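Local coordinates for phosphate ABC transporter, periplasmic phosphate-binding protein (Borrelia burgdorferi, PDB 4N13) that binds inorganic phosphate with micromolar affinity as the solute-binding lipoprotein of an ABC transporter complex that imports phosphate, at residues Q77-F91 with N218-N231. Numbering follows the deposited sequence. Where two conformers were deposited one is given.
Sequences QGAKETVFAYDALIF and NKYTIKRNLIIVTN. With SO4 (sulfate ion), chain E.
Phe84 and Ala85 both face Leu226 in a classic beta bulge that shifts the register of the antiparallel strands 80-91 and 223-230 by one residue. Leu226 O takes a nearly straight bond from Phe84 N (2.9 Å) and a weak one from Ala85 N, while Leu226 N returns a bond to Ala85 O. A chi1 of 78° puts Phe84 CG between its backbone N and carbonyl carbon, which brings ring atom CD2 to 3.6 Å from CG1 of Ile228, whose side chain runs across it at about a right angle; CE2 meets CB of Leu226. Ala85 CB sits over one face of the ring, toward its rim.

Past the bulge, the Tyr86 ring and the Asn225 side chain run side by side in the same direction, ring and amide planes almost perpendicular. Asn225 OD1 approaches the ring edge in its plane, 3.2 Å from CD1, and also accepts a bond from Lys223 NZ (2.9 Å). Lys223 CG lies beside Tyr86 CD1, and bends at chi2 and chi4 bring NZ back to the amide. On the other face of the sheet Arg224 NE hydrogen-bonds Ser142 OG and NH2 forms a salt bridge with Asp145 OD2.

At the far end Tyr220, CG anti to its backbone N (chi1 -175°), donates from OH to an in-plane lone pair of Leu89 O (2.7 Å); a water links this OH to Phe91 N. The pair runs between the lobes, consistent with the hinge strands of class II binding proteins. Main-chain bonds join it into one ribbon, with Leu226 near Thr21 and Leu89 near Ser139, both probable phosphate-site residues.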
ATOM      1  N   GLN A  77     -21.119 -12.449   4.392  1.00 11.48           N
ATOM      2  CA  GLN A  77     -22.204 -11.607   3.892  1.00 12.57           C
ATOM      3  C   GLN A  77     -22.207 -11.529   2.375  1.00 14.08           C
ATOM      4  O   GLN A  77     -23.006 -10.805   1.798  1.00 19.58           O
ATOM      5  CB  GLN A  77     -22.074 -10.200   4.469  1.00 14.25           C
ATOM      6  CG  GLN A  77     -22.396 -10.092   5.941  1.00 16.23           C
ATOM      7  CD  GLN A  77     -23.882 -10.169   6.228  1.00 16.82           C
ATOM      8  OE1 GLN A  77     -24.723 -10.017   5.331  1.00 19.05           O
ATOM      9  NE2 GLN A  77     -24.216 -10.389   7.486  1.00 19.04           N
ATOM     10  N   GLY A  78     -21.321 -12.267   1.722  1.00 11.62           N
ATOM     11  CA  GLY A  78     -21.360 -12.390   0.272  1.00 12.69           C
ATOM     12  C   GLY A  78     -20.312 -11.583  -0.469  1.00 12.00           C
ATOM     13  O   GLY A  78     -20.316 -11.554  -1.699  1.00 14.29           O
ATOM     14  N   ALA A  79     -19.399 -10.930   0.245  1.00 10.61           N
ATOM     15  CA  ALA A  79     -18.424 -10.072  -0.428  1.00 11.23           C
ATOM     16  C   ALA A  79     -17.479 -10.909  -1.262  1.00 10.12           C
ATOM     17  O   ALA A  79     -17.051 -11.975  -0.844  1.00 12.17           O
ATOM     18  CB  ALA A  79     -17.632  -9.243   0.579  1.00 12.66           C
ATOM     19  N   LYS A  80     -17.134 -10.368  -2.423  1.00 10.17           N
ATOM     20  CA  LYS A  80     -16.164 -10.967  -3.326  1.00 12.38           C
ATOM     21  C   LYS A  80     -15.206  -9.875  -3.758  1.00 10.58           C
ATOM     22  O   LYS A  80     -15.604  -8.728  -3.873  1.00 11.39           O
ATOM     23  CB  LYS A  80     -16.883 -11.550  -4.549  1.00 18.41           C
ATOM     24  CG  LYS A  80     -17.731 -12.770  -4.232  1.00 23.68           C
ATOM     25  CD  LYS A  80     -16.879 -13.899  -3.643  1.00 28.47           C
ATOM     26  CE  LYS A  80     -16.808 -15.123  -4.546  1.00 31.59           C
ATOM     27  NZ  LYS A  80     -18.102 -15.844  -4.648  1.00 33.18           N
ATOM     28  N   GLU A  81     -13.950 -10.227  -3.991  1.00 11.48           N
ATOM     29  CA  GLU A  81     -12.969  -9.221  -4.357  1.00 12.28           C
ATOM     30  C   GLU A  81     -12.084  -9.629  -5.524  1.00 11.53           C
ATOM     31  O   GLU A  81     -11.841 -10.823  -5.775  1.00 13.99           O
ATOM     32  CB  GLU A  81     -12.121  -8.849  -3.143  1.00 16.49           C
ATOM     33  CG  GLU A  81     -11.358  -9.998  -2.532  1.00 20.94           C
ATOM     34  CD  GLU A  81      -9.918 -10.013  -2.969  1.00 26.74           C
ATOM     35  OE1 GLU A  81      -9.066 -10.566  -2.241  1.00 31.37           O
ATOM     36  OE2 GLU A  81      -9.633  -9.438  -4.031  1.00 26.30           O
ATOM     37  N   THR A  82     -11.601  -8.602  -6.220  1.00  9.99           N
ATOM     38  CA  THR A  82     -10.629  -8.737  -7.289  1.00 11.34           C
ATOM     39  C   THR A  82      -9.614  -7.625  -7.111  1.00  8.38           C
ATOM     40  O   THR A  82      -9.982  -6.475  -6.992  1.00  9.28           O
ATOM     41  CB  THR A  82     -11.303  -8.559  -8.658  1.00 16.26           C
ATOM     42  OG1 THR A  82     -12.263  -9.601  -8.839  1.00 20.36           O
ATOM     43  CG2 THR A  82     -10.279  -8.599  -9.791  1.00 18.61           C
ATOM     44  N   VAL A  83      -8.335  -7.953  -7.113  1.00  9.20           N
ATOM     45  CA  VAL A  83      -7.287  -6.939  -6.979  1.00  8.63           C
ATOM     46  C   VAL A  83      -7.145  -6.170  -8.294  1.00  7.91           C
ATOM     47  O   VAL A  83      -7.216  -6.762  -9.388  1.00  9.80           O
ATOM     48  CB  VAL A  83      -5.948  -7.595  -6.578  1.00  9.48           C
ATOM     49  CG1 VAL A  83      -5.413  -8.501  -7.647  1.00 12.65           C
ATOM     50  CG2 VAL A  83      -4.889  -6.541  -6.251  1.00 11.33           C
ATOM     51  N   PHE A  84      -6.937  -4.848  -8.208  1.00  7.57           N
ATOM     52  CA  PHE A  84      -6.701  -4.052  -9.420  1.00  7.65           C
ATOM     53  C   PHE A  84      -5.510  -3.111  -9.313  1.00  8.63           C
ATOM     54  O   PHE A  84      -5.180  -2.484 -10.289  1.00 10.14           O
ATOM     55  CB  PHE A  84      -7.948  -3.259  -9.847  1.00  8.73           C
ATOM     56  CG  PHE A  84      -8.189  -2.025  -9.039  1.00  9.58           C
ATOM     57  CD1 PHE A  84      -7.877  -0.775  -9.538  1.00 10.71           C
ATOM     58  CD2 PHE A  84      -8.723  -2.110  -7.764  1.00  9.79           C
ATOM     59  CE1 PHE A  84      -8.097   0.362  -8.787  1.00 12.33           C
ATOM     60  CE2 PHE A  84      -8.929  -0.975  -7.012  1.00 11.46           C
ATOM     61  CZ  PHE A  84      -8.630   0.252  -7.523  1.00 12.24           C
ATOM     62  N   ALA A  85      -4.879  -3.014  -8.146  1.00  7.17           N
ATOM     63  CA  ALA A  85      -3.721  -2.146  -7.977  1.00  7.32           C
ATOM     64  C   ALA A  85      -3.013  -2.489  -6.696  1.00  6.70           C
ATOM     65  O   ALA A  85      -3.599  -3.134  -5.826  1.00  7.61           O
ATOM     66  CB  ALA A  85      -4.123  -0.666  -7.995  1.00  9.17           C
ATOM     67  N   TYR A  86      -1.770  -2.014  -6.568  1.00  7.51           N
ATOM     68  CA  TYR A  86      -0.979  -2.213  -5.357  1.00  7.62           C
ATOM     69  C   TYR A  86      -0.359  -0.906  -4.909  1.00  7.75           C
ATOM     70  O   TYR A  86       0.080  -0.102  -5.744  1.00  9.86           O
ATOM     71  CB  TYR A  86       0.150  -3.213  -5.573  1.00  9.64           C
ATOM     72  CG  TYR A  86      -0.332  -4.554  -6.021  1.00 12.02           C
ATOM     73  CD1 TYR A  86      -0.765  -5.497  -5.110  1.00 12.53           C
ATOM     74  CD2 TYR A  86      -0.351  -4.884  -7.365  1.00 13.00           C
ATOM     75  CE1 TYR A  86      -1.211  -6.747  -5.537  1.00 14.75           C
ATOM     76  CE2 TYR A  86      -0.789  -6.106  -7.792  1.00 17.14           C
ATOM     77  CZ  TYR A  86      -1.206  -7.039  -6.886  1.00 15.62           C
ATOM     78  OH  TYR A  86      -1.646  -8.261  -7.360  1.00 20.39           O
ATOM     79  N   ASP A  87      -0.343  -0.714  -3.598  1.00  8.49           N
ATOM     80  CA  ASP A  87       0.303   0.408  -2.937  1.00  9.66           C
ATOM     81  C   ASP A  87       1.414  -0.177  -2.091  1.00  9.00           C
ATOM     82  O   ASP A  87       1.209  -0.581  -0.935  1.00  9.37           O
ATOM     83  CB  ASP A  87      -0.740   1.140  -2.089  1.00 12.35           C
ATOM     84  CG  ASP A  87      -0.141   2.173  -1.195  1.00 18.60           C
ATOM     85  OD1 ASP A  87       0.956   2.650  -1.523  1.00 20.40           O
ATOM     86  OD2 ASP A  87      -0.782   2.514  -0.172  1.00 23.43           O
ATOM     87  N   ALA A  88       2.596  -0.244  -2.682  1.00  8.73           N
ATOM     88  CA  ALA A  88       3.749  -0.893  -2.066  1.00  8.32           C
ATOM     89  C   ALA A  88       4.691   0.088  -1.400  1.00  7.15           C
ATOM     90  O   ALA A  88       4.855   1.219  -1.861  1.00  8.27           O
ATOM     91  CB  ALA A  88       4.512  -1.711  -3.110  1.00 10.13           C
ATOM     92  N   LEU A  89       5.337  -0.369  -0.337  1.00  6.63           N
ATOM     93  CA  LEU A  89       6.366   0.420   0.350  1.00  7.63           C
ATOM     94  C   LEU A  89       7.652  -0.369   0.391  1.00  7.07           C
ATOM     95  O   LEU A  89       7.637  -1.611   0.425  1.00  8.16           O
ATOM     96  CB  LEU A  89       5.942   0.790   1.769  1.00  9.47           C
ATOM     97  CG  LEU A  89       4.694   1.667   1.790  1.00 12.26           C
ATOM     98  CD1 LEU A  89       3.428   0.810   1.950  1.00 15.46           C
ATOM     99  CD2 LEU A  89       4.838   2.728   2.843  1.00 16.99           C
ATOM    100  N   ILE A  90       8.756   0.367   0.418  1.00  5.59           N
ATOM    101  CA  ILE A  90      10.082  -0.216   0.412  1.00  4.88           C
ATOM    102  C   ILE A  90      10.908   0.432   1.516  1.00  4.72           C
ATOM    103  O   ILE A  90      10.617   1.543   1.968  1.00  5.95           O
ATOM    104  CB  ILE A  90      10.756  -0.026  -0.967  1.00  6.44           C
ATOM    105  CG1 ILE A  90      11.078   1.443  -1.236  1.00  6.55           C
ATOM    106  CG2 ILE A  90       9.836  -0.579  -2.044  1.00  8.76           C
ATOM    107  CD1 ILE A  90      11.718   1.714  -2.602  1.00  9.09           C
ATOM    108  N   PHE A  91      11.898  -0.307   1.976  1.00  5.27           N
ATOM    109  CA  PHE A  91      12.778   0.133   3.044  1.00  5.65           C
ATOM    110  C   PHE A  91      14.145   0.504   2.485  1.00  5.09           C
ATOM    111  O   PHE A  91      14.754  -0.262   1.724  1.00  6.84           O
ATOM    112  CB  PHE A  91      12.869  -0.950   4.111  1.00  6.19           C
ATOM    113  CG  PHE A  91      11.642  -0.982   4.976  1.00  7.71           C
ATOM    114  CD1 PHE A  91      11.620  -0.280   6.168  1.00  8.43           C
ATOM    115  CD2 PHE A  91      10.483  -1.602   4.560  1.00 10.38           C
ATOM    116  CE1 PHE A  91      10.479  -0.246   6.967  1.00 10.81           C
ATOM    117  CE2 PHE A  91       9.327  -1.559   5.364  1.00 11.81           C
ATOM    118  CZ  PHE A  91       9.358  -0.892   6.558  1.00 10.68           C
ATOM    119  N   ASN A 218       2.613 -11.674  -4.839  0.51  8.63           N
ATOM    120  CA  ASN A 218       2.510 -11.582  -3.378  0.51  9.01           C
ATOM    121  C   ASN A 218       3.731 -12.194  -2.664  0.51  8.88           C
ATOM    122  O   ASN A 218       3.670 -12.542  -1.483  0.51 10.49           O
ATOM    123  CB  ASN A 218       1.197 -12.179  -2.826  0.51  8.66           C
ATOM    124  CG  ASN A 218      -0.065 -11.509  -3.381  0.51  8.33           C
ATOM    125  OD1 ASN A 218      -0.001 -10.510  -4.081  0.51  9.21           O
ATOM    126  ND2 ASN A 218      -1.238 -12.079  -3.041  0.51  9.39           N
ATOM    127  N   LYS A 219       4.846 -12.311  -3.379  0.51  9.20           N
ATOM    128  CA  LYS A 219       6.105 -12.734  -2.764  0.51  8.93           C
ATOM    129  C   LYS A 219       6.744 -11.588  -1.984  0.51  8.90           C
ATOM    130  O   LYS A 219       7.362 -11.809  -0.950  0.51  9.80           O
ATOM    131  CB  LYS A 219       7.083 -13.234  -3.824  0.51  9.04           C
ATOM    132  CG  LYS A 219       8.348 -13.858  -3.242  0.51 11.28           C
ATOM    133  CD  LYS A 219       9.185 -14.544  -4.319  0.51 13.20           C
ATOM    134  CE  LYS A 219      10.436 -15.186  -3.735  0.51 14.39           C
ATOM    135  NZ  LYS A 219      11.290 -15.828  -4.764  0.51 16.60           N
ATOM    136  N   TYR A 220       6.612 -10.370  -2.496  1.00  7.37           N
ATOM    137  CA  TYR A 220       7.011  -9.180  -1.767  1.00  7.78           C
ATOM    138  C   TYR A 220       5.836  -8.759  -0.926  1.00  8.35           C
ATOM    139  O   TYR A 220       4.745  -8.518  -1.444  1.00  9.30           O
ATOM    140  CB  TYR A 220       7.398  -8.050  -2.688  1.00  8.48           C
ATOM    141  CG  TYR A 220       7.913  -6.872  -1.886  1.00  7.63           C
ATOM    142  CD1 TYR A 220       9.199  -6.871  -1.378  1.00  7.71           C
ATOM    143  CD2 TYR A 220       7.105  -5.790  -1.594  1.00  7.14           C
ATOM    144  CE1 TYR A 220       9.672  -5.816  -0.642  1.00  7.84           C
ATOM    145  CE2 TYR A 220       7.568  -4.712  -0.857  1.00  8.09           C
ATOM    146  CZ  TYR A 220       8.861  -4.743  -0.374  1.00  7.29           C
ATOM    147  OH  TYR A 220       9.383  -3.710   0.360  1.00  8.42           O
ATOM    148  N   THR A 221       6.061  -8.663   0.377  1.00  8.53           N
ATOM    149  CA  THR A 221       4.976  -8.633   1.334  1.00  9.01           C
ATOM    150  C   THR A 221       4.519  -7.235   1.788  1.00  9.86           C
ATOM    151  O   THR A 221       3.448  -7.091   2.368  1.00 11.44           O
ATOM    152  CB  THR A 221       5.349  -9.467   2.580  1.00 11.28           C
ATOM    153  OG1 THR A 221       6.621  -9.030   3.080  1.00 13.30           O
ATOM    154  CG2 THR A 221       5.408 -10.953   2.231  1.00 11.49           C
ATOM    155  N   ILE A 222       5.322  -6.210   1.539  1.00  8.26           N
ATOM    156  CA  ILE A 222       5.039  -4.880   2.093  1.00  7.73           C
ATOM    157  C   ILE A 222       4.210  -4.038   1.120  1.00  7.71           C
ATOM    158  O   ILE A 222       4.720  -3.164   0.428  1.00  7.84           O
ATOM    159  CB  ILE A 222       6.334  -4.123   2.496  1.00 10.97           C
ATOM    160  CG1 ILE A 222       7.350  -5.040   3.177  1.00 13.45           C
ATOM    161  CG2 ILE A 222       5.978  -2.941   3.388  1.00 13.08           C
ATOM    162  CD1 ILE A 222       6.869  -5.657   4.436  1.00 15.34           C
ATOM    163  N   LYS A 223       2.930  -4.349   1.026  1.00  7.39           N
ATOM    164  CA  LYS A 223       2.033  -3.604   0.158  1.00  7.67           C
ATOM    165  C   LYS A 223       0.610  -3.787   0.597  1.00  8.02           C
ATOM    166  O   LYS A 223       0.263  -4.811   1.174  1.00  9.68           O
ATOM    167  CB  LYS A 223       2.168  -4.021  -1.314  1.00  8.63           C
ATOM    168  CG  LYS A 223       1.530  -5.361  -1.701  1.00 10.97           C
ATOM    169  CD  LYS A 223       2.373  -6.554  -1.369  1.00 14.04           C
ATOM    170  CE  LYS A 223       1.785  -7.851  -1.943  1.00 15.63           C
ATOM    171  NZ  LYS A 223       0.510  -8.215  -1.241  1.00 18.79           N
ATOM    172  N   ARG A 224      -0.208  -2.781   0.312  1.00  7.84           N
ATOM    173  CA  ARG A 224      -1.651  -2.919   0.366  1.00  8.29           C
ATOM    174  C   ARG A 224      -2.145  -3.332  -1.005  1.00  7.68           C
ATOM    175  O   ARG A 224      -1.697  -2.823  -2.031  1.00  8.65           O
ATOM    176  CB  ARG A 224      -2.295  -1.601   0.760  1.00 11.23           C
ATOM    177  CG  ARG A 224      -1.933  -1.123   2.157  1.00 15.41           C
ATOM    178  CD  ARG A 224      -3.047  -0.268   2.657  1.00 18.90           C
ATOM    179  NE  ARG A 224      -2.848   0.397   3.941  1.00 18.71           N
ATOM    180  CZ  ARG A 224      -3.258  -0.067   5.122  1.00 19.04           C
ATOM    181  NH1 ARG A 224      -3.806  -1.270   5.236  1.00 21.22           N
ATOM    182  NH2 ARG A 224      -3.107   0.675   6.202  1.00 19.40           N
ATOM    183  N   ASN A 225      -3.077  -4.265  -1.007  1.00  8.68           N
ATOM    184  CA  ASN A 225      -3.738  -4.715  -2.225  1.00  9.31           C
ATOM    185  C   ASN A 225      -5.032  -3.923  -2.391  1.00  9.69           C
ATOM    186  O   ASN A 225      -5.912  -3.976  -1.526  1.00 11.91           O
ATOM    187  CB  ASN A 225      -4.059  -6.213  -2.115  1.00 10.42           C
ATOM    188  CG  ASN A 225      -2.825  -7.113  -2.171  1.00 14.97           C
ATOM    189  OD1 ASN A 225      -1.708  -6.655  -2.240  1.00 13.98           O
ATOM    190  ND2 ASN A 225      -3.054  -8.425  -2.160  1.00 19.50           N
ATOM    191  N   LEU A 226      -5.140  -3.138  -3.454  1.00  8.61           N
ATOM    192  CA  LEU A 226      -6.352  -2.358  -3.706  1.00  8.23           C
ATOM    193  C   LEU A 226      -7.332  -3.248  -4.450  1.00  7.57           C
ATOM    194  O   LEU A 226      -7.006  -3.784  -5.515  1.00  8.50           O
ATOM    195  CB  LEU A 226      -6.035  -1.099  -4.506  1.00 10.16           C
ATOM    196  CG  LEU A 226      -5.679   0.138  -3.663  1.00 15.34           C
ATOM    197  CD1 LEU A 226      -6.922   0.731  -3.009  1.00 16.38           C
ATOM    198  CD2 LEU A 226      -4.678  -0.189  -2.581  1.00 15.59           C
ATOM    199  N   ILE A 227      -8.515  -3.412  -3.875  1.00  6.96           N
ATOM    200  CA  ILE A 227      -9.461  -4.432  -4.326  1.00  6.81           C
ATOM    201  C   ILE A 227     -10.808  -3.822  -4.668  1.00  5.75           C
ATOM    202  O   ILE A 227     -11.281  -2.858  -4.051  1.00  7.15           O
ATOM    203  CB  ILE A 227      -9.650  -5.579  -3.288  1.00  7.74           C
ATOM    204  CG1 ILE A 227     -10.087  -5.052  -1.926  1.00  8.80           C
ATOM    205  CG2 ILE A 227      -8.386  -6.406  -3.181  1.00  9.76           C
ATOM    206  CD1 ILE A 227     -10.454  -6.158  -0.960  1.00 10.15           C
ATOM    207  N   ILE A 228     -11.422  -4.418  -5.685  1.00  5.86           N
ATOM    208  CA  ILE A 228     -12.782  -4.153  -6.112  1.00  5.66           C
ATOM    209  C   ILE A 228     -13.658  -5.175  -5.406  1.00  5.92           C
ATOM    210  O   ILE A 228     -13.444  -6.382  -5.545  1.00  8.15           O
ATOM    211  CB  ILE A 228     -12.909  -4.377  -7.631  1.00  6.24           C
ATOM    212  CG1 ILE A 228     -12.021  -3.395  -8.391  1.00  7.37           C
ATOM    213  CG2 ILE A 228     -14.363  -4.274  -8.086  1.00  8.33           C
ATOM    214  CD1 ILE A 228     -11.739  -3.817  -9.815  1.00  7.73           C
ATOM    215  N   VAL A 229     -14.634  -4.687  -4.666  1.00  5.87           N
ATOM    216  CA  VAL A 229     -15.505  -5.516  -3.840  1.00  6.82           C
ATOM    217  C   VAL A 229     -16.943  -5.400  -4.333  1.00  6.00           C
ATOM    218  O   VAL A 229     -17.467  -4.300  -4.504  1.00  6.42           O
ATOM    219  CB  VAL A 229     -15.422  -5.114  -2.347  1.00  7.03           C
ATOM    220  CG1 VAL A 229     -16.235  -6.070  -1.474  1.00  7.95           C
ATOM    221  CG2 VAL A 229     -13.969  -5.060  -1.878  1.00  8.65           C
ATOM    222  N   THR A 230     -17.567  -6.554  -4.535  1.00  6.22           N
ATOM    223  CA  THR A 230     -18.983  -6.635  -4.902  1.00  7.18           C
ATOM    224  C   THR A 230     -19.672  -7.627  -4.009  1.00  8.15           C
ATOM    225  O   THR A 230     -19.003  -8.331  -3.257  1.00  9.10           O
ATOM    226  CB  THR A 230     -19.157  -7.073  -6.363  1.00 10.31           C
ATOM    227  OG1 THR A 230     -18.465  -8.305  -6.568  1.00 12.76           O
ATOM    228  CG2 THR A 230     -18.616  -6.032  -7.315  1.00 11.04           C
ATOM    229  N   ASN A 231     -21.001  -7.663  -4.060  1.00  9.93           N
ATOM    230  CA  ASN A 231     -21.766  -8.522  -3.175  1.00 14.11           C
ATOM    231  C   ASN A 231     -22.625  -9.520  -3.949  1.00 19.56           C
ATOM    232  O   ASN A 231     -22.888  -9.331  -5.127  1.00 21.43           O
ATOM    233  CB  ASN A 231     -22.624  -7.634  -2.256  1.00 20.57           C
ATOM    234  CG  ASN A 231     -23.217  -8.388  -1.112  1.00 24.83           C
ATOM    235  OD1 ASN A 231     -22.892  -9.553  -0.864  1.00 25.81           O
ATOM    236  ND2 ASN A 231     -24.102  -7.731  -0.396  1.00 25.82           N
TER
HETATM  237  S   SO4 E 304       9.424 -18.652  -4.318  0.85 13.73           S
HETATM  238  O1  SO4 E 304       9.115 -18.008  -3.037  0.85 13.69           O
HETATM  239  O2  SO4 E 304       8.561 -18.067  -5.342  0.85 14.58           O
HETATM  240  O3  SO4 E 304      10.820 -18.404  -4.638  0.85 16.76           O
HETATM  241  O4  SO4 E 304       9.115 -20.080  -4.212  0.85 14.79           O
HETATM  242  O   HOH W   1      12.157  -2.859   0.769  1.00  7.60           O